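Local coordinates for protein putative glutathione S-transferase (Corynebacterium glutamicum, PDB 3M1G) that probably acts as a glutathione transferase of the ECM4-like, omega-related kind, with a thioredoxin-like N-terminal domain, at residues N29-R34 / V150-P155; V65-C70 / I136-L141; H74-T79 / S156-F161. One frame throughout, in Å; residues are numbered along the deposited sequence.

Contact 1: residues N29-R34 / V150-P155; sequences NYIDDR and VTNDYP
At the edge of the thioredoxin-like sheet, where strand 149-151 ends and turns into helix 154-163, the side chains of Asn152 and Asp153 hold residues 29-31, which lead toward strand 34-36. Asn152 does most of the work with its carboxamide. ND2 donates to Asn29 O at 2.9 Å, nearly straight (165°) and in the plane of both the amide and the carbonyl, while OD1 accepts from Ile31 N at 2.8 Å, the donor tilted somewhat from the carbonyl plane. Both ends of the amide are therefore used, which fixes its flip. The backbone N of Asn152 returns a third bond to Ile31 O (2.9 Å), so that one residue reads the backbone on both sides of Tyr30. Chi1 of 52° puts Asn152 CG between the backbone N and the carbonyl carbon. Ile31 CG2 rests on Val150 O, and Asp33 CB lies close to the same oxygen; the carboxylate of Asp33 turns elsewhere, to Trp55 and Phe53. Asp153, the N-cap residue of helix 154-163, shares its carboxylate: OD2 bonds Ser156 OG and a water that also makes a weak bond to Asp32 O. Its other oxygen, OD1, lies at the edge of the Tyr30 ring and accepts from Tyr30 OH at 2.7 Å, the hydroxyl coming from above the carboxylate plane.

Contact 2: residues V65-C70 / I136-L141; sequences VAARAC and ITVPAL
Val65 and Ala140 form an antiparallel hydrogen-bonded pair beside Pro139, which is preceded by a cis peptide bond, in the cis-proline loop that is a hallmark of the thioredoxin fold. The tight part is this backbone pair: Val65 N donates to Ala140 O at 2.8 Å and 173°, nearly along the C=O axis, and Ala140 N returns a bond to Val65 O at 3.0 Å. Val65 O also receives a CA-H...O contact from Pro139 CA (3.2 Å), so two neighbouring residues converge on one carbonyl. Val138 fills the next layer with its two methyls divided. CG1, anti to the backbone N (chi1 160°), packs against Ala66 CA and Ala67 N, whereas CG2 meets Val65 CG1 at 3.9 Å, the two valine side chains crossing at about a right angle. Behind the buried part, helix 71-83 covers Val138 with Ala73 and Pro139 with Thr76. The looser side is at Ile136, an exposed residue next to the unmodelled residues 100-135, where CD1 reaches Val65 CG1 only at 4.3 Å. Within the buried part, the predicted nucleophile Cys70 directs CB toward residues 136-141, while its SG caps a backbone N of helix 71-83 and lies 4.4 Å from Val138 O.

Contact 3: residues H74-T79 / S156-F161; sequences HRTVIT and SITIDF
Thr76 and Thr158 have the nearest CA atoms, 5.8 Å apart, of two helical segments running almost parallel: their N-to-C directions differ by 10° and their axes come within 9.5 Å. Such a side-by-side pair, belonging to helices 71-83 and 154-163, fits the thioredoxin-like domain, where both pack on the sheet: Thr76 touches Leu64 of strand 62-66, and Ile157 and Phe161 touch Leu141 of strand 140-143. Thr158 CG2 makes the most contacts. Anti to the carbonyl carbon of its own residue, this methyl enters between Arg75, Thr76 and Thr79, meeting Thr79 OG1 at 3.6 Å and Arg75 O at 3.7 Å. Beside it Thr76 CG2 touches Ile157 CG2 at 3.9 Å. Phe161 presents the edge of its ring, with CE2 3.6 Å from Thr76 O and Thr79 CG2 near the same plane, while Ile157 CG2 lies over one face toward the rim. Thr79 OG1 donates to Arg75 O at 2.9 Å; that carbonyl also accepts from Thr79 N, the two donors arriving from opposite faces of its plane. A water donates to Thr158 OG1 and accepts from Arg75 NH2 at 3.0 Å. Methyl groups and ring edge thus supply the direct contact, whereas the hydroxyls of Thr76 and Thr79 bond within their own helix (Ala73 O and Arg75 O) and that of Thr158 bonds Glu243 and water, consistent with polar side chains being tolerated at a buried helix interface.

How the contacts relate
Contacts 2 and 3 lie in the thioredoxin-like sheet and helices, and contact 1 joins the N-terminal segment to their edge; the three centres are 11 to 12 Å apart. Contacts 1 and 2 meet in the four-stranded sheet: strands 140-143 and 149-151 are neighbours, joined through Leu141 to Val150 and Thr151 across a classic beta bulge. Contact 3 pairs the helices that follow strands 62-66 and 149-151, and contact 1 shares helix 154-163 with it; a salt bridge from Arg34 to Asp160 ties them further. Along the chain, both segments of contact 2 fall between those of contact 1, while contact 3 alternates with each. This interleaving ties the N-terminal residues to the sheet and helices, of which contact 2 carries the predicted nucleophile Cys70.

Contact 1: residues N29-R34 / V150-P155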
ATOM      1  N   ASN A  29     -20.616  27.353   8.692  1.00 50.26           N
ATOM      2  CA  ASN A  29     -19.963  28.694   8.518  1.00 50.01           C
ATOM      3  C   ASN A  29     -19.220  28.757   7.177  1.00 48.13           C
ATOM      4  O   ASN A  29     -18.053  29.143   7.139  1.00 49.02           O
ATOM      5  CB  ASN A  29     -19.023  29.035   9.715  1.00 50.71           C
ATOM      6  CG  ASN A  29     -18.150  27.835  10.168  1.00 53.40           C
ATOM      7  OD1 ASN A  29     -17.201  27.431   9.479  1.00 56.40           O
ATOM      8  ND2 ASN A  29     -18.481  27.265  11.344  1.00 57.94           N
ATOM      9  N   TYR A  30     -19.902  28.345   6.100  1.00 45.19           N
ATOM     10  CA  TYR A  30     -19.451  28.580   4.724  1.00 43.05           C
ATOM     11  C   TYR A  30     -19.496  30.095   4.324  1.00 40.02           C
ATOM     12  O   TYR A  30     -20.592  30.720   4.304  1.00 39.68           O
ATOM     13  CB  TYR A  30     -20.334  27.797   3.770  1.00 43.32           C
ATOM     14  CG  TYR A  30     -19.976  28.027   2.325  1.00 45.34           C
ATOM     15  CD1 TYR A  30     -18.689  27.749   1.859  1.00 45.61           C
ATOM     16  CD2 TYR A  30     -20.919  28.535   1.419  1.00 47.06           C
ATOM     17  CE1 TYR A  30     -18.352  27.960   0.533  1.00 45.86           C
ATOM     18  CE2 TYR A  30     -20.598  28.736   0.085  1.00 46.90           C
ATOM     19  CZ  TYR A  30     -19.312  28.448  -0.350  1.00 47.07           C
ATOM     20  OH  TYR A  30     -18.992  28.643  -1.671  1.00 47.46           O
ATOM     21  N   ILE A  31     -18.325  30.674   4.034  1.00 35.58           N
ATOM     22  CA  ILE A  31     -18.199  32.110   3.784  1.00 32.19           C
ATOM     23  C   ILE A  31     -17.607  32.324   2.404  1.00 29.64           C
ATOM     24  O   ILE A  31     -16.452  31.940   2.154  1.00 28.63           O
ATOM     25  CB  ILE A  31     -17.305  32.786   4.832  1.00 33.00           C
ATOM     26  CG1 ILE A  31     -17.701  32.350   6.244  1.00 35.25           C
ATOM     27  CG2 ILE A  31     -17.397  34.309   4.731  1.00 30.54           C
ATOM     28  CD1 ILE A  31     -17.141  33.260   7.304  1.00 38.46           C
ATOM     29  N   ASP A  32     -18.397  32.918   1.512  1.00 26.76           N
ATOM     30  CA  ASP A  32     -18.019  33.082   0.104  1.00 26.35           C
ATOM     31  C   ASP A  32     -17.991  34.536  -0.343  1.00 24.82           C
ATOM     32  O   ASP A  32     -18.308  34.834  -1.494  1.00 25.00           O
ATOM     33  CB  ASP A  32     -18.924  32.241  -0.833  1.00 26.63           C
ATOM     34  CG  ASP A  32     -20.386  32.640  -0.748  1.00 28.87           C
ATOM     35  OD1 ASP A  32     -20.773  33.301   0.252  1.00 29.18           O
ATOM     36  OD2 ASP A  32     -21.161  32.308  -1.676  1.00 33.67           O
ATOM     37  N   ASP A  33     -17.585  35.453   0.546  1.00 23.76           N
ATOM     38  CA  ASP A  33     -17.183  36.792   0.100  1.00 22.60           C
ATOM     39  C   ASP A  33     -15.975  36.617  -0.803  1.00 21.71           C
ATOM     40  O   ASP A  33     -15.394  35.542  -0.844  1.00 20.14           O
ATOM     41  CB  ASP A  33     -16.782  37.705   1.274  1.00 22.84           C
ATOM     42  CG  ASP A  33     -17.940  38.136   2.115  1.00 24.49           C
ATOM     43  OD1 ASP A  33     -19.118  37.828   1.773  1.00 25.56           O
ATOM     44  OD2 ASP A  33     -17.679  38.845   3.125  1.00 26.20           O
ATOM     45  N   ARG A  34     -15.591  37.673  -1.525  1.00 21.03           N
ATOM     46  CA  ARG A  34     -14.449  37.609  -2.441  1.00 21.93           C
ATOM     47  C   ARG A  34     -13.615  38.871  -2.279  1.00 21.38           C
ATOM     48  O   ARG A  34     -14.152  39.928  -1.901  1.00 20.42           O
ATOM     49  CB  ARG A  34     -14.933  37.470  -3.892  1.00 22.70           C
ATOM     50  CG  ARG A  34     -15.569  36.106  -4.189  1.00 23.77           C
ATOM     51  CD  ARG A  34     -16.117  36.041  -5.648  1.00 26.94           C
ATOM     52  NE  ARG A  34     -15.012  36.323  -6.572  1.00 27.83           N
ATOM     53  CZ  ARG A  34     -15.087  37.078  -7.675  1.00 29.07           C
ATOM     54  NH1 ARG A  34     -16.215  37.639  -8.059  1.00 29.34           N
ATOM     55  NH2 ARG A  34     -13.998  37.293  -8.406  1.00 26.99           N
ATOM     56  N   VAL A 150     -12.845  36.393   5.899  1.00 24.50           N
ATOM     57  CA  VAL A 150     -13.309  36.953   4.632  1.00 23.00           C
ATOM     58  C   VAL A 150     -13.891  35.878   3.741  1.00 23.78           C
ATOM     59  O   VAL A 150     -15.019  36.016   3.244  1.00 24.62           O
ATOM     60  CB  VAL A 150     -12.157  37.699   3.929  1.00 22.67           C
ATOM     61  CG1 VAL A 150     -12.609  38.213   2.571  1.00 21.22           C
ATOM     62  CG2 VAL A 150     -11.649  38.824   4.859  1.00 20.37           C
ATOM     63  N   THR A 151     -13.158  34.784   3.559  1.00 23.00           N
ATOM     64  CA  THR A 151     -13.662  33.689   2.760  1.00 23.48           C
ATOM     65  C   THR A 151     -13.012  32.352   3.112  1.00 23.56           C
ATOM     66  O   THR A 151     -11.826  32.293   3.431  1.00 23.42           O
ATOM     67  CB  THR A 151     -13.421  33.916   1.228  1.00 24.46           C
ATOM     68  OG1 THR A 151     -13.612  32.680   0.516  1.00 21.49           O
ATOM     69  CG2 THR A 151     -12.025  34.443   0.975  1.00 21.94           C
ATOM     70  N   ASN A 152     -13.799  31.288   3.019  1.00 24.19           N
ATOM     71  CA  ASN A 152     -13.280  29.918   3.061  1.00 25.74           C
ATOM     72  C   ASN A 152     -13.721  29.118   1.840  1.00 26.21           C
ATOM     73  O   ASN A 152     -13.733  27.892   1.849  1.00 27.06           O
ATOM     74  CB  ASN A 152     -13.659  29.173   4.369  1.00 25.61           C
ATOM     75  CG  ASN A 152     -15.117  29.223   4.677  1.00 27.46           C
ATOM     76  OD1 ASN A 152     -15.955  29.236   3.781  1.00 28.28           O
ATOM     77  ND2 ASN A 152     -15.449  29.268   5.980  1.00 29.33           N
ATOM     78  N   ASP A 153     -14.080  29.817   0.775  1.00 27.17           N
ATOM     79  CA  ASP A 153     -14.455  29.161  -0.444  1.00 27.63           C
ATOM     80  C   ASP A 153     -13.188  28.898  -1.285  1.00 26.82           C
ATOM     81  O   ASP A 153     -12.763  29.741  -2.113  1.00 26.05           O
ATOM     82  CB  ASP A 153     -15.461  30.013  -1.189  1.00 29.17           C
ATOM     83  CG  ASP A 153     -15.923  29.344  -2.466  1.00 32.36           C
ATOM     84  OD1 ASP A 153     -16.443  28.239  -2.372  1.00 35.65           O
ATOM     85  OD2 ASP A 153     -15.735  29.917  -3.540  1.00 40.01           O
ATOM     86  N   TYR A 154     -12.584  27.738  -1.057  1.00 25.56           N
ATOM     87  CA  TYR A 154     -11.220  27.476  -1.554  1.00 25.68           C
ATOM     88  C   TYR A 154     -11.095  27.487  -3.101  1.00 24.70           C
ATOM     89  O   TYR A 154     -10.070  27.968  -3.602  1.00 24.16           O
ATOM     90  CB  TYR A 154     -10.561  26.221  -0.892  1.00 26.33           C
ATOM     91  CG  TYR A 154     -11.349  24.976  -1.102  1.00 26.32           C
ATOM     92  CD1 TYR A 154     -11.196  24.240  -2.267  1.00 29.45           C
ATOM     93  CD2 TYR A 154     -12.308  24.577  -0.190  1.00 28.31           C
ATOM     94  CE1 TYR A 154     -11.975  23.143  -2.520  1.00 29.01           C
ATOM     95  CE2 TYR A 154     -13.113  23.456  -0.426  1.00 30.75           C
ATOM     96  CZ  TYR A 154     -12.928  22.749  -1.609  1.00 32.13           C
ATOM     97  OH  TYR A 154     -13.656  21.642  -1.877  1.00 34.53           O
ATOM     98  N   PRO A 155     -12.138  27.057  -3.858  1.00 24.78           N
ATOM     99  CA  PRO A 155     -12.027  27.226  -5.334  1.00 25.32           C
ATOM    100  C   PRO A 155     -11.914  28.703  -5.796  1.00 25.49           C
ATOM    101  O   PRO A 155     -11.100  28.996  -6.670  1.00 25.64           O
ATOM    102  CB  PRO A 155     -13.310  26.598  -5.880  1.00 25.82           C
ATOM    103  CG  PRO A 155     -13.797  25.641  -4.718  1.00 25.54           C
ATOM    104  CD  PRO A 155     -13.407  26.380  -3.475  1.00 24.97           C
TER
HETATM  105  O   HOH W   1     -16.970  32.834  -3.932  1.00 41.82           O
HETATM  106  O   HOH W   2     -12.919  33.868  -2.348  1.00 30.32           O

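Contact 2: residues V65-C70 / I136-L141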
ATOM      1  N   VAL A  65      -4.806  31.382   6.121  1.00 21.95           N
ATOM      2  CA  VAL A  65      -4.712  30.467   7.238  1.00 22.66           C
ATOM      3  C   VAL A  65      -4.859  29.096   6.590  1.00 23.33           C
ATOM      4  O   VAL A  65      -5.871  28.807   5.951  1.00 22.52           O
ATOM      5  CB  VAL A  65      -5.789  30.697   8.304  1.00 22.67           C
ATOM      6  CG1 VAL A  65      -5.713  29.544   9.423  1.00 24.07           C
ATOM      7  CG2 VAL A  65      -5.645  32.109   8.942  1.00 22.78           C
ATOM      8  N   ALA A  66      -3.803  28.301   6.694  1.00 23.65           N
ATOM      9  CA  ALA A  66      -3.708  27.024   5.996  1.00 24.51           C
ATOM     10  C   ALA A  66      -3.209  25.917   6.943  1.00 25.30           C
ATOM     11  O   ALA A  66      -2.910  26.174   8.131  1.00 26.52           O
ATOM     12  CB  ALA A  66      -2.771  27.177   4.776  1.00 24.00           C
ATOM     13  N   ALA A  67      -3.168  24.681   6.459  1.00 25.00           N
ATOM     14  CA  ALA A  67      -2.575  23.567   7.221  1.00 24.88           C
ATOM     15  C   ALA A  67      -1.754  22.762   6.237  1.00 24.15           C
ATOM     16  O   ALA A  67      -2.226  22.469   5.117  1.00 24.08           O
ATOM     17  CB  ALA A  67      -3.682  22.673   7.865  1.00 24.78           C
ATOM     18  N   ARG A  68      -0.551  22.380   6.638  1.00 23.50           N
ATOM     19  CA  ARG A  68       0.317  21.550   5.784  1.00 23.82           C
ATOM     20  C   ARG A  68      -0.324  20.248   5.338  1.00 23.02           C
ATOM     21  O   ARG A  68      -0.135  19.820   4.213  1.00 23.70           O
ATOM     22  CB  ARG A  68       1.627  21.215   6.509  1.00 24.85           C
ATOM     23  CG  ARG A  68       2.529  22.402   6.774  1.00 28.49           C
ATOM     24  CD  ARG A  68       3.079  22.992   5.437  1.00 33.19           C
ATOM     25  NE  ARG A  68       4.051  24.043   5.724  1.00 37.68           N
ATOM     26  CZ  ARG A  68       4.380  25.040   4.900  1.00 42.12           C
ATOM     27  NH1 ARG A  68       3.812  25.167   3.691  1.00 39.70           N
ATOM     28  NH2 ARG A  68       5.272  25.944   5.303  1.00 45.10           N
ATOM     29  N   ALA A  69      -1.102  19.624   6.210  1.00 23.07           N
ATOM     30  CA  ALA A  69      -1.656  18.286   5.914  1.00 23.21           C
ATOM     31  C   ALA A  69      -2.821  18.306   4.938  1.00 22.83           C
ATOM     32  O   ALA A  69      -3.099  17.319   4.275  1.00 23.43           O
ATOM     33  CB  ALA A  69      -2.086  17.576   7.248  1.00 22.11           C
ATOM     34  N   CYS A  70      -3.514  19.424   4.866  1.00 22.48           N
ATOM     35  CA  CYS A  70      -4.797  19.514   4.186  1.00 23.26           C
ATOM     36  C   CYS A  70      -4.589  19.792   2.695  1.00 22.62           C
ATOM     37  O   CYS A  70      -3.969  20.799   2.350  1.00 22.24           O
ATOM     38  CB  CYS A  70      -5.626  20.657   4.830  1.00 24.29           C
ATOM     39  SG  CYS A  70      -7.161  21.058   3.928  1.00 28.15           S
ATOM     40  N   ILE A 136     -11.872  27.756  13.308  1.00 45.34           N
ATOM     41  CA  ILE A 136     -12.253  28.099  11.925  1.00 44.57           C
ATOM     42  C   ILE A 136     -11.875  27.041  10.852  1.00 43.32           C
ATOM     43  O   ILE A 136     -10.864  26.324  10.950  1.00 43.33           O
ATOM     44  CB  ILE A 136     -11.715  29.511  11.471  1.00 45.21           C
ATOM     45  CG1 ILE A 136     -10.194  29.489  11.189  1.00 45.57           C
ATOM     46  CG2 ILE A 136     -12.116  30.628  12.479  1.00 45.76           C
ATOM     47  CD1 ILE A 136      -9.739  30.625  10.255  1.00 43.22           C
ATOM     48  N   THR A 137     -12.713  26.980   9.822  1.00 41.69           N
ATOM     49  CA  THR A 137     -12.454  26.184   8.613  1.00 40.58           C
ATOM     50  C   THR A 137     -11.214  26.688   7.827  1.00 38.64           C
ATOM     51  O   THR A 137     -11.038  27.902   7.631  1.00 36.86           O
ATOM     52  CB  THR A 137     -13.694  26.220   7.674  1.00 40.80           C
ATOM     53  OG1 THR A 137     -14.870  25.867   8.416  1.00 42.20           O
ATOM     54  CG2 THR A 137     -13.524  25.275   6.491  1.00 40.41           C
ATOM     55  N   VAL A 138     -10.386  25.731   7.397  1.00 36.18           N
ATOM     56  CA  VAL A 138      -9.154  25.970   6.648  1.00 35.08           C
ATOM     57  C   VAL A 138      -9.284  25.343   5.258  1.00 32.12           C
ATOM     58  O   VAL A 138      -9.918  24.300   5.128  1.00 32.49           O
ATOM     59  CB  VAL A 138      -7.965  25.331   7.414  1.00 35.85           C
ATOM     60  CG1 VAL A 138      -6.773  25.110   6.505  1.00 38.66           C
ATOM     61  CG2 VAL A 138      -7.591  26.169   8.639  1.00 37.77           C
ATOM     62  N   PRO A 139      -8.713  25.966   4.203  1.00 28.56           N
ATOM     63  CA  PRO A 139      -8.036  27.265   4.170  1.00 27.22           C
ATOM     64  C   PRO A 139      -9.042  28.406   4.266  1.00 25.46           C
ATOM     65  O   PRO A 139     -10.194  28.235   3.885  1.00 25.30           O
ATOM     66  CB  PRO A 139      -7.363  27.291   2.798  1.00 26.66           C
ATOM     67  CG  PRO A 139      -8.246  26.431   1.922  1.00 27.00           C
ATOM     68  CD  PRO A 139      -8.859  25.396   2.859  1.00 27.89           C
ATOM     69  N   ALA A 140      -8.572  29.540   4.772  1.00 24.13           N
ATOM     70  CA  ALA A 140      -9.354  30.759   4.871  1.00 23.89           C
ATOM     71  C   ALA A 140      -8.471  31.975   4.666  1.00 23.58           C
ATOM     72  O   ALA A 140      -7.288  31.973   5.030  1.00 24.11           O
ATOM     73  CB  ALA A 140     -10.065  30.852   6.248  1.00 22.51           C
ATOM     74  N   LEU A 141      -9.059  33.021   4.080  1.00 23.25           N
ATOM     75  CA  LEU A 141      -8.445  34.359   4.114  1.00 23.28           C
ATOM     76  C   LEU A 141      -9.109  35.146   5.230  1.00 23.10           C
ATOM     77  O   LEU A 141     -10.347  35.185   5.338  1.00 21.55           O
ATOM     78  CB  LEU A 141      -8.561  35.063   2.753  1.00 22.88           C
ATOM     79  CG  LEU A 141      -7.707  34.485   1.616  1.00 24.67           C
ATOM     80  CD1 LEU A 141      -8.245  35.035   0.274  1.00 25.36           C
ATOM     81  CD2 LEU A 141      -6.248  34.911   1.863  1.00 27.96           C
TER

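Contact 3: residues H74-T79 / S156-F161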
ATOM      1  N   HIS A  74      -3.445  23.126   0.660  1.00 20.13           N
ATOM      2  CA  HIS A  74      -2.236  23.035  -0.095  1.00 19.94           C
ATOM      3  C   HIS A  74      -2.360  23.803  -1.439  1.00 20.09           C
ATOM      4  O   HIS A  74      -1.428  24.501  -1.834  1.00 20.21           O
ATOM      5  CB  HIS A  74      -1.853  21.549  -0.301  1.00 20.08           C
ATOM      6  CG  HIS A  74      -0.404  21.318  -0.587  1.00 19.38           C
ATOM      7  ND1 HIS A  74       0.123  20.050  -0.765  1.00 19.36           N
ATOM      8  CD2 HIS A  74       0.621  22.180  -0.762  1.00 18.12           C
ATOM      9  CE1 HIS A  74       1.421  20.148  -1.026  1.00 22.15           C
ATOM     10  NE2 HIS A  74       1.751  21.432  -1.035  1.00 20.86           N
ATOM     11  N   ARG A  75      -3.493  23.695  -2.124  1.00 20.14           N
ATOM     12  CA  ARG A  75      -3.702  24.482  -3.365  1.00 20.46           C
ATOM     13  C   ARG A  75      -3.405  25.991  -3.200  1.00 20.41           C
ATOM     14  O   ARG A  75      -2.755  26.607  -4.054  1.00 21.85           O
ATOM     15  CB  ARG A  75      -5.152  24.432  -3.772  1.00 20.91           C
ATOM     16  CG  ARG A  75      -5.782  23.055  -4.001  1.00 22.18           C
ATOM     17  CD  ARG A  75      -7.231  23.281  -4.364  1.00 21.63           C
ATOM     18  NE  ARG A  75      -7.937  22.076  -4.726  1.00 20.51           N
ATOM     19  CZ  ARG A  75      -9.194  22.078  -5.184  1.00 23.38           C
ATOM     20  NH1 ARG A  75      -9.791  20.943  -5.468  1.00 21.78           N
ATOM     21  NH2 ARG A  75      -9.859  23.224  -5.360  1.00 21.65           N
ATOM     22  N   THR A  76      -3.904  26.560  -2.108  1.00 20.22           N
ATOM     23  CA  THR A  76      -3.768  27.979  -1.844  1.00 20.75           C
ATOM     24  C   THR A  76      -2.343  28.367  -1.553  1.00 21.21           C
ATOM     25  O   THR A  76      -1.876  29.472  -1.975  1.00 20.93           O
ATOM     26  CB  THR A  76      -4.746  28.496  -0.711  1.00 20.05           C
ATOM     27  OG1 THR A  76      -4.331  28.076   0.589  1.00 21.72           O
ATOM     28  CG2 THR A  76      -6.138  28.026  -0.924  1.00 21.25           C
ATOM     29  N   VAL A  77      -1.622  27.482  -0.863  1.00 21.31           N
ATOM     30  CA  VAL A  77      -0.211  27.724  -0.533  1.00 21.27           C
ATOM     31  C   VAL A  77       0.671  27.667  -1.774  1.00 21.74           C
ATOM     32  O   VAL A  77       1.552  28.528  -1.985  1.00 21.56           O
ATOM     33  CB  VAL A  77       0.297  26.771   0.578  1.00 21.85           C
ATOM     34  CG1 VAL A  77       1.817  26.989   0.886  1.00 21.33           C
ATOM     35  CG2 VAL A  77      -0.518  26.977   1.841  1.00 21.86           C
ATOM     36  N   ILE A  78       0.411  26.683  -2.625  1.00 21.73           N
ATOM     37  CA  ILE A  78       1.182  26.520  -3.860  1.00 20.76           C
ATOM     38  C   ILE A  78       0.964  27.780  -4.746  1.00 20.93           C
ATOM     39  O   ILE A  78       1.906  28.316  -5.302  1.00 18.99           O
ATOM     40  CB  ILE A  78       0.711  25.271  -4.663  1.00 20.52           C
ATOM     41  CG1 ILE A  78       1.090  23.948  -3.935  1.00 22.31           C
ATOM     42  CG2 ILE A  78       1.280  25.277  -6.027  1.00 16.71           C
ATOM     43  CD1 ILE A  78       0.259  22.671  -4.427  1.00 20.88           C
ATOM     44  N   THR A  79      -0.291  28.210  -4.875  1.00 21.38           N
ATOM     45  CA  THR A  79      -0.628  29.310  -5.759  1.00 21.36           C
ATOM     46  C   THR A  79       0.005  30.609  -5.225  1.00 21.66           C
ATOM     47  O   THR A  79       0.589  31.379  -5.993  1.00 20.81           O
ATOM     48  CB  THR A  79      -2.145  29.425  -5.911  1.00 22.18           C
ATOM     49  OG1 THR A  79      -2.653  28.184  -6.440  1.00 21.18           O
ATOM     50  CG2 THR A  79      -2.526  30.584  -6.852  1.00 19.25           C
ATOM     51  N   SER A 156     -12.673  29.620  -5.207  1.00 24.65           N
ATOM     52  CA  SER A 156     -12.549  30.993  -5.612  1.00 24.66           C
ATOM     53  C   SER A 156     -11.288  31.655  -5.075  1.00 24.47           C
ATOM     54  O   SER A 156     -10.780  32.604  -5.691  1.00 23.06           O
ATOM     55  CB  SER A 156     -13.820  31.816  -5.289  1.00 25.91           C
ATOM     56  OG  SER A 156     -13.949  31.998  -3.919  1.00 27.66           O
ATOM     57  N   ILE A 157     -10.705  31.121  -4.004  1.00 23.76           N
ATOM     58  CA  ILE A 157      -9.484  31.699  -3.481  1.00 23.30           C
ATOM     59  C   ILE A 157      -8.377  31.647  -4.520  1.00 22.70           C
ATOM     60  O   ILE A 157      -7.754  32.654  -4.788  1.00 22.46           O
ATOM     61  CB  ILE A 157      -9.043  31.080  -2.119  1.00 23.93           C
ATOM     62  CG1 ILE A 157     -10.009  31.531  -1.029  1.00 25.25           C
ATOM     63  CG2 ILE A 157      -7.595  31.509  -1.731  1.00 22.54           C
ATOM     64  CD1 ILE A 157      -9.795  30.872   0.352  1.00 25.32           C
ATOM     65  N   THR A 158      -8.141  30.494  -5.137  1.00 22.31           N
ATOM     66  CA  THR A 158      -7.033  30.360  -6.074  1.00 22.01           C
ATOM     67  C   THR A 158      -7.354  31.047  -7.404  1.00 21.35           C
ATOM     68  O   THR A 158      -6.475  31.673  -8.003  1.00 21.04           O
ATOM     69  CB  THR A 158      -6.610  28.863  -6.297  1.00 22.93           C
ATOM     70  OG1 THR A 158      -7.773  28.085  -6.620  1.00 21.75           O
ATOM     71  CG2 THR A 158      -5.942  28.276  -5.005  1.00 21.25           C
ATOM     72  N   ILE A 159      -8.606  30.997  -7.846  1.00 21.16           N
ATOM     73  CA  ILE A 159      -8.968  31.715  -9.059  1.00 21.49           C
ATOM     74  C   ILE A 159      -8.732  33.201  -8.832  1.00 21.21           C
ATOM     75  O   ILE A 159      -8.115  33.888  -9.644  1.00 21.43           O
ATOM     76  CB  ILE A 159     -10.435  31.440  -9.492  1.00 21.47           C
ATOM     77  CG1 ILE A 159     -10.631  29.991  -9.889  1.00 23.88           C
ATOM     78  CG2 ILE A 159     -10.839  32.299 -10.655  1.00 21.54           C
ATOM     79  CD1 ILE A 159      -9.588  29.482 -10.908  1.00 23.48           C
ATOM     80  N   ASP A 160      -9.177  33.703  -7.693  1.00 21.59           N
ATOM     81  CA  ASP A 160      -9.003  35.135  -7.400  1.00 21.48           C
ATOM     82  C   ASP A 160      -7.536  35.526  -7.183  1.00 21.59           C
ATOM     83  O   ASP A 160      -7.121  36.610  -7.614  1.00 20.73           O
ATOM     84  CB  ASP A 160      -9.900  35.564  -6.247  1.00 20.00           C
ATOM     85  CG  ASP A 160     -11.401  35.559  -6.639  1.00 23.57           C
ATOM     86  OD1 ASP A 160     -11.738  35.424  -7.861  1.00 23.09           O
ATOM     87  OD2 ASP A 160     -12.252  35.754  -5.732  1.00 24.31           O
ATOM     88  N   PHE A 161      -6.735  34.657  -6.561  1.00 21.40           N
ATOM     89  CA  PHE A 161      -5.271  34.933  -6.490  1.00 20.85           C
ATOM     90  C   PHE A 161      -4.704  35.193  -7.907  1.00 21.09           C
ATOM     91  O   PHE A 161      -3.883  36.090  -8.094  1.00 21.32           O
ATOM     92  CB  PHE A 161      -4.456  33.796  -5.849  1.00 20.25           C
ATOM     93  CG  PHE A 161      -4.502  33.708  -4.352  1.00 19.82           C
ATOM     94  CD1 PHE A 161      -5.094  34.690  -3.538  1.00 19.64           C
ATOM     95  CD2 PHE A 161      -3.948  32.589  -3.736  1.00 19.28           C
ATOM     96  CE1 PHE A 161      -5.095  34.567  -2.179  1.00 18.73           C
ATOM     97  CE2 PHE A 161      -3.917  32.470  -2.385  1.00 17.89           C
ATOM     98  CZ  PHE A 161      -4.488  33.458  -1.576  1.00 18.61           C
TER
HETATM   99  O   HOH W   3      -8.850  26.074  -5.090  1.00 22.25           O